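Local structure of DNA polymerase III subunit beta (Pseudomonas aeruginosa, 4TSZ) at residues Q264-E267 / A268-T272; A296-P299 / E300-A304; L342-S345 / N346-A349. The protein forms a ring-shaped sliding clamp of two subunits that tethers DNA polymerases and other proteins to DNA and makes replication processive. All blocks are in the same frame, centred on the assembly; numbering follows the deposited sequence. Where two conformers were deposited one is given.

Interaction 1 (Q264-E267 / A268-T272); sequences QLRE and AFSRT
Phe269 and Leu265 meet one turn apart on the buried side of helix 262-273, the first helix of the third clamp domain, with Leu265 CB 4.2 Å from the ring atom Phe269 CE2. In both residues CG lies anti to the carbonyl carbon (chi1 -69° in Leu265, -71° in Phe269), which turns isobutyl group and ring back toward the start of the helix and into the apolar interior. There Leu265 packs on Leu292, Val308, Val338 and Phe340, Ala268 on Ile294 and Val308, and Phe269 on Ile294 and on Val323 and Leu330 of helix 323-330. The backbone beneath is regular: Phe269 N donates to Leu265 O at 2.9 Å, and Ala268, Ser270 and Arg271 repeat this i to i+4 bond.

The solvent side, with exposed Gln264 and partly exposed Arg266, Glu267 and Ser270, is looser and polar. Arg266 O is gripped twice by Ser270, by its N at 2.9 Å and by its hydroxyl OG at 3.0 Å, the two donors coming from opposite faces of the carbonyl plane. Arg266, bent at chi2 and chi3, runs forward along the helix until NH1 stands near the same OG, too poorly angled to bond; Leu327 touches both side chains.

Arg271, by contrast, is a buried charge at the subunit interface: NH2 forms a salt bridge with Glu306 and NH1 bonds Ser82 O of the second subunit. The bend at chi3 (-78°) lays its guanidinium back over the preceding turn. Glu267 O consequently sits 3.7 Å above the guanidinium plane, over its centre, while also accepting from Arg271 N at 3.0 Å.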
loop_
_atom_site.group_PDB
_atom_site.type_symbol
_atom_site.label_atom_id
_atom_site.label_comp_id
_atom_site.label_asym_id
_atom_site.label_seq_id
_atom_site.Cartn_x
_atom_site.Cartn_y
_atom_site.Cartn_z
ATOM N N GLN E 264 -21.437 -15.412 8.402
ATOM C CA GLN E 264 -21.121 -16.840 8.519
ATOM C C GLN E 264 -20.732 -17.424 7.162
ATOM O O GLN E 264 -19.758 -18.164 7.078
ATOM C CB GLN E 264 -22.307 -17.621 9.096
ATOM C CG GLN E 264 -22.506 -17.460 10.595
ATOM C CD GLN E 264 -23.453 -18.515 11.108
ATOM O OE1 GLN E 264 -24.660 -18.479 10.864
ATOM N NE2 GLN E 264 -22.916 -19.513 11.786
ATOM N N LEU E 265 -21.486 -17.074 6.102
ATOM C CA LEU E 265 -21.209 -17.543 4.749
ATOM C C LEU E 265 -19.909 -16.971 4.226
ATOM O O LEU E 265 -19.110 -17.713 3.669
ATOM C CB LEU E 265 -22.382 -17.264 3.791
ATOM C CG LEU E 265 -23.658 -18.091 4.044
ATOM C CD1 LEU E 265 -24.855 -17.491 3.328
ATOM C CD2 LEU E 265 -23.471 -19.555 3.640
ATOM N N ARG E 266 -19.674 -15.659 4.443
ATOM C CA ARG E 266 -18.451 -14.994 4.022
ATOM C C ARG E 266 -17.221 -15.606 4.690
ATOM O O ARG E 266 -16.235 -15.864 3.996
ATOM C CB ARG E 266 -18.509 -13.465 4.230
ATOM C CG ARG E 266 -17.316 -12.750 3.567
ATOM C CD ARG E 266 -16.752 -11.579 4.352
ATOM N NE ARG E 266 -16.278 -11.899 5.709
ATOM C CZ ARG E 266 -15.051 -12.329 6.013
ATOM N NH1 ARG E 266 -14.165 -12.566 5.053
ATOM N NH2 ARG E 266 -14.713 -12.554 7.275
ATOM N N GLU E 267 -17.300 -15.877 6.011
ATOM C CA GLU E 267 -16.202 -16.468 6.794
ATOM C C GLU E 267 -15.865 -17.883 6.344
ATOM O O GLU E 267 -14.682 -18.208 6.173
ATOM C CB GLU E 267 -16.502 -16.427 8.298
ATOM C CG GLU E 267 -16.360 -15.038 8.897
ATOM C CD GLU E 267 -17.233 -14.733 10.105
ATOM O OE1 GLU E 267 -17.259 -13.555 10.529
ATOM O OE2 GLU E 267 -17.908 -15.656 10.617
ATOM N N ALA E 268 -16.907 -18.712 6.120
ATOM C CA ALA E 268 -16.760 -20.092 5.649
ATOM C C ALA E 268 -16.211 -20.139 4.225
ATOM O O ALA E 268 -15.352 -20.978 3.942
ATOM C CB ALA E 268 -18.095 -20.811 5.719
ATOM N N PHE E 269 -16.698 -19.237 3.325
ATOM C CA PHE E 269 -16.193 -19.156 1.952
ATOM C C PHE E 269 -14.719 -18.714 1.951
ATOM O O PHE E 269 -13.932 -19.290 1.224
ATOM C CB PHE E 269 -17.063 -18.244 1.057
ATOM C CG PHE E 269 -18.430 -18.779 0.680
ATOM C CD1 PHE E 269 -18.639 -20.141 0.497
ATOM C CD2 PHE E 269 -19.494 -17.918 0.451
ATOM C CE1 PHE E 269 -19.912 -20.635 0.157
ATOM C CE2 PHE E 269 -20.764 -18.410 0.106
ATOM C CZ PHE E 269 -20.964 -19.764 -0.039
ATOM N N SER E 270 -14.342 -17.739 2.806
ATOM C CA SER E 270 -12.955 -17.260 2.915
ATOM C C SER E 270 -12.010 -18.374 3.408
ATOM O O SER E 270 -10.921 -18.530 2.851
ATOM C CB SER E 270 -12.858 -16.056 3.851
ATOM O OG SER E 270 -13.516 -14.924 3.316
ATOM N N ARG E 271 -12.439 -19.162 4.428
ATOM C CA ARG E 271 -11.633 -20.270 4.978
ATOM C C ARG E 271 -11.395 -21.344 3.929
ATOM O O ARG E 271 -10.245 -21.735 3.720
ATOM C CB ARG E 271 -12.279 -20.887 6.221
ATOM C CG ARG E 271 -12.149 -20.024 7.467
ATOM C CD ARG E 271 -12.602 -20.731 8.721
ATOM N NE ARG E 271 -14.058 -20.760 8.852
ATOM C CZ ARG E 271 -14.769 -19.849 9.502
ATOM N NH1 ARG E 271 -14.170 -18.812 10.071
ATOM N NH2 ARG E 271 -16.083 -19.967 9.592
ATOM N N THR E 272 -12.475 -21.813 3.263
ATOM C CA THR E 272 -12.384 -22.849 2.229
ATOM C C THR E 272 -11.584 -22.397 0.996
ATOM O O THR E 272 -10.848 -23.203 0.435
ATOM C CB THR E 272 -13.759 -23.456 1.886
ATOM O OG1 THR E 272 -14.617 -22.438 1.380
ATOM C CG2 THR E 272 -14.408 -24.161 3.074
#

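Interaction 2 (A296-P299 / E300-A304); sequences ANNP and EQEEA
Asn298 and Glu302 lock the end of a beta hairpin, where a type I turn from Asn298 to Gln301 connects strands 291-297 and 303-309. The ladder leading to it is antiparallel: Ala296 and Ala304 form a hydrogen-bonded pair, with Ala304 N 2.8 Å from Ala296 O, and Asn297 with Glu303 is the next, non-hydrogen-bonded pair. On their face of the sheet the Asn297 and Glu303 side chains run side by side.

Asn298 holds the turn from inside. Its CG stands between the backbone N and the carbonyl carbon (chi1 65°), which brings the amide over the turn. There OD1 accepts Glu302 N at 3.1 Å, from above the carbonyl plane, while Asn298 O takes Gln301 N at 3.0 Å to close the turn. Gln301, with positive phi, ends the turn and begins a G1 bulge, beside which Asn298 N bonds Glu302 O.

Glu300 bends at chi2 (107°) and lays its carboxylate against the Asn298 amide, the two planes only 10° apart and stacked, with OE1 3.6 Å from Asn298 CG. The extended Glu302 instead slants across Asn298, bringing OE1 to ND2. Both acids also make salt bridges to Lys75 of the second subunit, and Glu303 and Ala304 continue the sheet into that chain, so this hairpin tip belongs to the interface that closes the ring. These contacts probably fix the Asn298 amide against rotation: its ND2 gives a nearly straight bond to the anti lone pair of Glu302 OE1, 2.8 Å long and in the amide plane.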
loop_
_atom_site.group_PDB
_atom_site.type_symbol
_atom_site.label_atom_id
_atom_site.label_comp_id
_atom_site.label_asym_id
_atom_site.label_seq_id
_atom_site.Cartn_x
_atom_site.Cartn_y
_atom_site.Cartn_z
ATOM N N ALA E 296 -13.551 -27.511 -0.746
ATOM C CA ALA E 296 -12.568 -26.980 -1.679
ATOM C C ALA E 296 -11.320 -27.845 -1.679
ATOM O O ALA E 296 -10.865 -28.298 -0.621
ATOM C CB ALA E 296 -12.204 -25.552 -1.317
ATOM N N ASN E 297 -10.766 -28.076 -2.871
ATOM C CA ASN E 297 -9.517 -28.819 -3.041
ATOM C C ASN E 297 -8.670 -28.239 -4.153
ATOM O O ASN E 297 -9.179 -27.505 -5.008
ATOM C CB ASN E 297 -9.708 -30.343 -3.140
ATOM C CG ASN E 297 -10.673 -30.793 -4.201
ATOM O OD1 ASN E 297 -10.410 -30.688 -5.401
ATOM N ND2 ASN E 297 -11.800 -31.334 -3.775
ATOM N N ASN E 298 -7.359 -28.491 -4.088
ATOM C CA ASN E 298 -6.409 -27.941 -5.037
ATOM C C ASN E 298 -5.579 -29.055 -5.733
ATOM O O ASN E 298 -5.737 -30.225 -5.360
ATOM C CB ASN E 298 -5.542 -26.864 -4.326
ATOM C CG ASN E 298 -4.647 -27.364 -3.212
ATOM O OD1 ASN E 298 -4.290 -28.544 -3.128
ATOM N ND2 ASN E 298 -4.196 -26.448 -2.369
ATOM N N PRO E 299 -4.696 -28.744 -6.729
ATOM C CA PRO E 299 -3.916 -29.817 -7.382
ATOM C C PRO E 299 -2.990 -30.620 -6.459
ATOM O O PRO E 299 -2.722 -31.782 -6.758
ATOM C CB PRO E 299 -3.141 -29.077 -8.482
ATOM C CG PRO E 299 -3.892 -27.800 -8.691
ATOM C CD PRO E 299 -4.373 -27.431 -7.329
ATOM N N GLU E 300 -2.531 -30.025 -5.330
ATOM C CA GLU E 300 -1.664 -30.674 -4.332
ATOM C C GLU E 300 -2.456 -31.643 -3.433
ATOM O O GLU E 300 -1.889 -32.229 -2.508
ATOM C CB GLU E 300 -0.924 -29.633 -3.462
ATOM C CG GLU E 300 -0.117 -28.597 -4.223
ATOM C CD GLU E 300 -0.744 -27.214 -4.214
ATOM O OE1 GLU E 300 -1.594 -26.935 -5.091
ATOM O OE2 GLU E 300 -0.395 -26.411 -3.320
ATOM N N GLN E 301 -3.766 -31.810 -3.707
ATOM C CA GLN E 301 -4.706 -32.669 -2.969
ATOM C C GLN E 301 -5.003 -32.208 -1.531
ATOM O O GLN E 301 -5.487 -32.985 -0.704
ATOM C CB GLN E 301 -4.396 -34.174 -3.115
ATOM C CG GLN E 301 -4.680 -34.700 -4.523
ATOM C CD GLN E 301 -4.131 -36.087 -4.755
ATOM O OE1 GLN E 301 -2.919 -36.291 -4.896
ATOM N NE2 GLN E 301 -5.017 -37.069 -4.852
ATOM N N GLU E 302 -4.769 -30.910 -1.263
ATOM C CA GLU E 302 -5.094 -30.267 0.011
ATOM C C GLU E 302 -6.594 -30.004 -0.003
ATOM O O GLU E 302 -7.139 -29.710 -1.063
ATOM C CB GLU E 302 -4.315 -28.964 0.177
ATOM C CG GLU E 302 -2.821 -29.197 0.311
ATOM C CD GLU E 302 -1.982 -27.942 0.397
ATOM O OE1 GLU E 302 -2.313 -26.957 -0.300
ATOM O OE2 GLU E 302 -0.970 -27.954 1.135
ATOM N N GLU E 303 -7.272 -30.162 1.139
ATOM C CA GLU E 303 -8.726 -30.034 1.188
ATOM C C GLU E 303 -9.254 -29.265 2.388
ATOM O O GLU E 303 -8.775 -29.450 3.502
ATOM C CB GLU E 303 -9.371 -31.428 1.112
ATOM C CG GLU E 303 -10.855 -31.421 0.791
ATOM C CD GLU E 303 -11.416 -32.799 0.523
ATOM O OE1 GLU E 303 -11.737 -33.510 1.501
ATOM O OE2 GLU E 303 -11.505 -33.180 -0.666
ATOM N N ALA E 304 -10.256 -28.406 2.146
ATOM C CA ALA E 304 -10.950 -27.625 3.168
ATOM C C ALA E 304 -12.436 -27.974 3.139
ATOM O O ALA E 304 -13.026 -28.120 2.061
ATOM C CB ALA E 304 -10.753 -26.143 2.933
#

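Interaction 3 (L342-S345 / N346-A349); sequences LSDS and NSSA
The loop between strands 337-342 and 349-353 contains a type I beta turn from Asp344 to Ser347, and the Asp344 carboxylate, folded over the turn, ties it together. With chi1 at 55° this carboxylate swings toward the residues that follow, and OD1 meets two donors. Asn346 N, at 3.1 Å, uses the anti lone pair of OD1, making an Asx turn, whereas Ser347 OG, at 2.8 Å, donates from above the carboxylate plane. Two bonds to one oxygen should limit rotation of the carboxylate. The turn bond itself, from Ser347 N to Asp344 O, is longer at 3.3 Å.

Farther back the loop is spanned by water and by apolar contact. Ser343 OG lies 3.2 Å from Ser347 CB and bonds a water that donates to Ser348 O. At the strand ends Leu342 CD2 touches Ala349 CB at 3.7 Å. Outward, Asn346 and Ser348 pack on the bound peptide, so the loop borders it. Inward, Leu342 and Ala349 rest on Phe321 of strand 317-322, while the backbone of Leu342 bonds Lys256 and that of Ala349 bonds Val363, joining the loop to the neighbouring strands 256-261 and 359-363.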
loop_
_atom_site.group_PDB
_atom_site.type_symbol
_atom_site.label_atom_id
_atom_site.label_comp_id
_atom_site.label_asym_id
_atom_site.label_seq_id
_atom_site.Cartn_x
_atom_site.Cartn_y
_atom_site.Cartn_z
ATOM N N LEU E 342 -31.756 -20.662 -5.891
ATOM C CA LEU E 342 -31.136 -21.643 -6.772
ATOM C C LEU E 342 -32.186 -22.555 -7.401
ATOM O O LEU E 342 -33.358 -22.517 -7.014
ATOM C CB LEU E 342 -30.120 -22.483 -5.966
ATOM C CG LEU E 342 -29.019 -21.701 -5.248
ATOM C CD1 LEU E 342 -28.834 -22.200 -3.840
ATOM C CD2 LEU E 342 -27.713 -21.751 -6.024
ATOM N N SER E 343 -31.757 -23.356 -8.385
ATOM C CA SER E 343 -32.598 -24.329 -9.058
ATOM C C SER E 343 -31.817 -25.638 -9.207
ATOM O O SER E 343 -31.896 -26.473 -8.307
ATOM C CB SER E 343 -33.147 -23.785 -10.377
ATOM O OG SER E 343 -32.111 -23.426 -11.275
ATOM N N ASP E 344 -31.022 -25.798 -10.279
ATOM C CA ASP E 344 -30.219 -27.004 -10.516
ATOM C C ASP E 344 -28.715 -26.701 -10.601
ATOM O O ASP E 344 -28.320 -25.531 -10.588
ATOM C CB ASP E 344 -30.726 -27.768 -11.761
ATOM C CG ASP E 344 -30.802 -26.941 -13.027
ATOM O OD1 ASP E 344 -29.737 -26.583 -13.565
ATOM O OD2 ASP E 344 -31.930 -26.696 -13.509
ATOM N N SER E 345 -27.885 -27.761 -10.706
ATOM C CA SER E 345 -26.424 -27.684 -10.764
ATOM C C SER E 345 -25.850 -26.955 -11.991
ATOM O O SER E 345 -24.703 -26.506 -11.948
ATOM C CB SER E 345 -25.811 -29.074 -10.627
ATOM O OG SER E 345 -26.034 -29.875 -11.775
ATOM N N ASN E 346 -26.639 -26.834 -13.071
ATOM C CA ASN E 346 -26.213 -26.189 -14.317
ATOM C C ASN E 346 -26.730 -24.755 -14.457
ATOM O O ASN E 346 -26.371 -24.065 -15.412
ATOM C CB ASN E 346 -26.637 -27.043 -15.519
ATOM C CG ASN E 346 -26.143 -28.470 -15.474
ATOM O OD1 ASN E 346 -26.927 -29.423 -15.406
ATOM N ND2 ASN E 346 -24.834 -28.655 -15.494
ATOM N N SER E 347 -27.554 -24.304 -13.499
ATOM C CA SER E 347 -28.166 -22.979 -13.525
ATOM C C SER E 347 -27.605 -22.011 -12.506
ATOM O O SER E 347 -27.077 -22.420 -11.465
ATOM C CB SER E 347 -29.682 -23.082 -13.391
ATOM O OG SER E 347 -30.212 -23.966 -14.364
ATOM N N SER E 348 -27.737 -20.713 -12.833
ATOM C CA SER E 348 -27.286 -19.565 -12.044
ATOM C C SER E 348 -27.880 -19.475 -10.641
ATOM O O SER E 348 -29.004 -19.936 -10.415
ATOM C CB SER E 348 -27.627 -18.275 -12.781
ATOM O OG SER E 348 -26.518 -17.789 -13.512
ATOM N N ALA E 349 -27.150 -18.825 -9.726
ATOM C CA ALA E 349 -27.597 -18.521 -8.378
ATOM C C ALA E 349 -28.071 -17.068 -8.484
ATOM O O ALA E 349 -27.442 -16.270 -9.182
ATOM C CB ALA E 349 -26.440 -18.598 -7.400
HETATM O O HOH W 1 -31.559 -20.489 -11.198
#

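How the interactions relate
All three contacts lie in the C-terminal clamp domain and follow one another along the chain: helix 262-273, the hairpin tip at 296-304, then the loop at 342-349. Interactions 1 and 2 have centres about 16 Å apart and touch, Thr272 at the end of the helix packing on Ala296 and Ala304 of the hairpin. Both touch the second subunit, interaction 1 through Arg271. Interaction 3 stands apart, its centre about 20 Å from that of interaction 1 and about 24 Å from that of interaction 2, on the sheet holding strands 337-342 and 349-353, not the hairpin's sheet, and beside the bound peptide. One domain thus combines a ring-closing surface with a peptide-binding one.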